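PDB 3LWX: NADH:ubiquinone oxidoreductase, Na translocating, C subunit from Parabacteroides distasonis, which belongs to a respiratory oxidoreductase complex as its C subunit and carries a domain of the FMN-binding family. Local coordinates for residues Gly100-Asp105 and Asn109-Ala114. Sequence-based numbering, arbitrary orientation.
Sequences GYISVD and NTIYGA
Ser103 is gripped through its backbone by two consecutive residues of the facing strand: its N donates to Gly113 O at 3.0 Å, almost straight at 176°, while its carbonyl accepts from Tyr112 N at 2.8 Å, the donor lying above the carbonyl plane. Farther along, Asp105 N donates to Thr110 O, likewise at 2.8 Å. Weaker CA-H...O contacts fill in between these bonds, as from Ile111 to Ser103 O and from Val104 to Thr110 O.

Two residues facing one define a classic beta bulge, here set in the hairpin of strands 97-104 and 111-118, the latter the last strand on its side of the antiparallel sheet and within the FMN-binding domain. The bulge shifts the register by one residue between Ser103 and Val104.

Polar side chains gather where Tyr112 stands out from the bulge. With CG anti to the backbone N (chi1 -180°), its ring reaches away from strand 97-104, and Ser103 OG lies in the ring plane at its edge, 3.5 Å from CD2. Serine suits the place because its small side chain reaches the ring edge while its hydroxyl hydrogen-bonds to Ser23 O. Asp105 OD1 comes obliquely to the ring and sits 3.4 Å from Tyr112 CB; it forms a salt bridge with Lys84, which also makes a cation-pi contact with Tyr112. The other carboxylate oxygen, OD2, accepts from a water that donates as well to Ile111 O, linking the Asp105 side chain to the backbone of strand 111-118.

Apolar packing joins Ile102, Ile111 and Ala114. In one of its two modelled conformers, Ile102 has CG1 anti to the backbone N (chi1 -168°), and its extended end brings CD1 to 3.7 Å from Ile111 CD1; the compact Ala114 methyl lies 4.1 Å from Ile102 CG1. Leu184 and Leu188 of helix 174-196 also touch Ile102, a setting that suits a branched aliphatic chain.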
loop_
_atom_site.group_PDB
_atom_site.type_symbol
_atom_site.label_atom_id
_atom_site.label_comp_id
_atom_site.label_asym_id
_atom_site.label_seq_id
_atom_site.Cartn_x
_atom_site.Cartn_y
_atom_site.Cartn_z
ATOM N N GLY A 100 -4.170 0.006 2.839
ATOM C CA GLY A 100 -3.600 -0.811 1.807
ATOM C C GLY A 100 -2.095 -0.705 1.788
ATOM O O GLY A 100 -1.487 -0.102 2.683
ATOM N N TYR A 101 -1.516 -1.310 0.769
ATOM C CA TYR A 101 -0.074 -1.284 0.541
ATOM C C TYR A 101 0.171 -1.150 -0.950
ATOM O O TYR A 101 -0.588 -1.698 -1.758
ATOM C CB TYR A 101 0.606 -2.571 1.062
ATOM C CG TYR A 101 0.410 -2.714 2.540
ATOM C CD1 TYR A 101 1.276 -2.104 3.439
ATOM C CD2 TYR A 101 -0.705 -3.374 3.046
ATOM C CE1 TYR A 101 1.039 -2.164 4.806
ATOM C CE2 TYR A 101 -0.940 -3.452 4.412
ATOM C CZ TYR A 101 -0.074 -2.821 5.290
ATOM O OH TYR A 101 -0.296 -2.849 6.644
ATOM N N ILE A 102 1.237 -0.456 -1.309
ATOM C CA ILE A 102 1.614 -0.342 -2.703
ATOM C C ILE A 102 3.127 -0.474 -2.793
ATOM O O ILE A 102 3.851 0.062 -1.949
ATOM C CB ILE A 102 1.055 0.954 -3.323
ATOM C CG1 ILE A 102 1.182 0.960 -4.847
ATOM C CG2 ILE A 102 1.715 2.164 -2.726
ATOM C CD1 ILE A 102 0.361 2.064 -5.465
ATOM N N SER A 103 3.584 -1.230 -3.785
ATOM C CA SER A 103 5.009 -1.445 -3.951
ATOM C C SER A 103 5.481 -0.813 -5.250
ATOM O O SER A 103 4.741 -0.757 -6.241
ATOM C CB SER A 103 5.367 -2.941 -3.936
ATOM O OG SER A 103 4.881 -3.609 -5.080
ATOM N N VAL A 104 6.734 -0.368 -5.240
ATOM C CA VAL A 104 7.381 0.148 -6.421
ATOM C C VAL A 104 8.674 -0.617 -6.705
ATOM O O VAL A 104 9.293 -1.216 -5.816
ATOM C CB VAL A 104 7.676 1.674 -6.333
ATOM C CG1 VAL A 104 6.376 2.479 -6.287
ATOM C CG2 VAL A 104 8.558 2.027 -5.134
ATOM N N ASP A 105 9.043 -0.573 -7.976
ATOM C CA ASP A 105 10.277 -1.130 -8.479
ATOM C C ASP A 105 11.485 -0.366 -7.930
ATOM O O ASP A 105 11.359 0.632 -7.220
ATOM C CB ASP A 105 10.280 -1.059 -9.999
ATOM C CG ASP A 105 9.275 -1.997 -10.657
ATOM O OD1 ASP A 105 8.879 -3.015 -10.050
ATOM O OD2 ASP A 105 8.907 -1.719 -11.817
ATOM N N ASN A 109 9.520 4.513 -8.419
ATOM C CA ASN A 109 8.548 5.248 -9.222
ATOM C C ASN A 109 7.470 4.355 -9.836
ATOM O O ASN A 109 6.274 4.640 -9.712
ATOM C CB ASN A 109 9.272 6.036 -10.335
ATOM C CG ASN A 109 8.361 7.042 -11.029
ATOM O OD1 ASN A 109 7.319 7.407 -10.502
ATOM N ND2 ASN A 109 8.753 7.495 -12.219
ATOM N N THR A 110 7.904 3.289 -10.504
ATOM C CA THR A 110 7.006 2.407 -11.215
ATOM C C THR A 110 6.372 1.419 -10.253
ATOM O O THR A 110 7.057 0.696 -9.543
ATOM C CB THR A 110 7.740 1.643 -12.316
ATOM O OG1 THR A 110 8.419 2.560 -13.173
ATOM C CG2 THR A 110 6.770 0.811 -13.129
ATOM N N ILE A 111 5.048 1.357 -10.240
ATOM C CA ILE A 111 4.332 0.475 -9.342
ATOM C C ILE A 111 4.468 -0.975 -9.776
ATOM O O ILE A 111 4.274 -1.329 -10.943
ATOM C CB ILE A 111 2.852 0.905 -9.224
ATOM C CG1 ILE A 111 2.781 2.274 -8.531
ATOM C CG2 ILE A 111 2.011 -0.124 -8.447
ATOM C CD1 ILE A 111 1.506 3.083 -8.820
ATOM N N TYR A 112 4.787 -1.831 -8.807
ATOM C CA TYR A 112 4.960 -3.268 -8.999
ATOM C C TYR A 112 3.681 -4.048 -8.608
ATOM O O TYR A 112 3.328 -5.052 -9.254
ATOM C CB TYR A 112 6.176 -3.739 -8.189
ATOM C CG TYR A 112 6.487 -5.203 -8.291
ATOM C CD1 TYR A 112 6.836 -5.787 -9.494
ATOM C CD2 TYR A 112 6.448 -6.003 -7.167
ATOM C CE1 TYR A 112 7.133 -7.156 -9.574
ATOM C CE2 TYR A 112 6.765 -7.367 -7.221
ATOM C CZ TYR A 112 7.101 -7.946 -8.431
ATOM O OH TYR A 112 7.411 -9.290 -8.511
ATOM N N GLY A 113 2.974 -3.587 -7.587
ATOM C CA GLY A 113 1.724 -4.220 -7.168
ATOM C C GLY A 113 1.044 -3.369 -6.126
ATOM O O GLY A 113 1.595 -2.381 -5.655
ATOM N N ALA A 114 -0.155 -3.790 -5.724
ATOM C CA ALA A 114 -0.975 -3.032 -4.800
ATOM C C ALA A 114 -2.002 -3.943 -4.148
ATOM O O ALA A 114 -2.392 -4.964 -4.726
ATOM C CB ALA A 114 -1.690 -1.912 -5.548
HETATM O O HOH W 1 6.351 -2.657 -12.435
#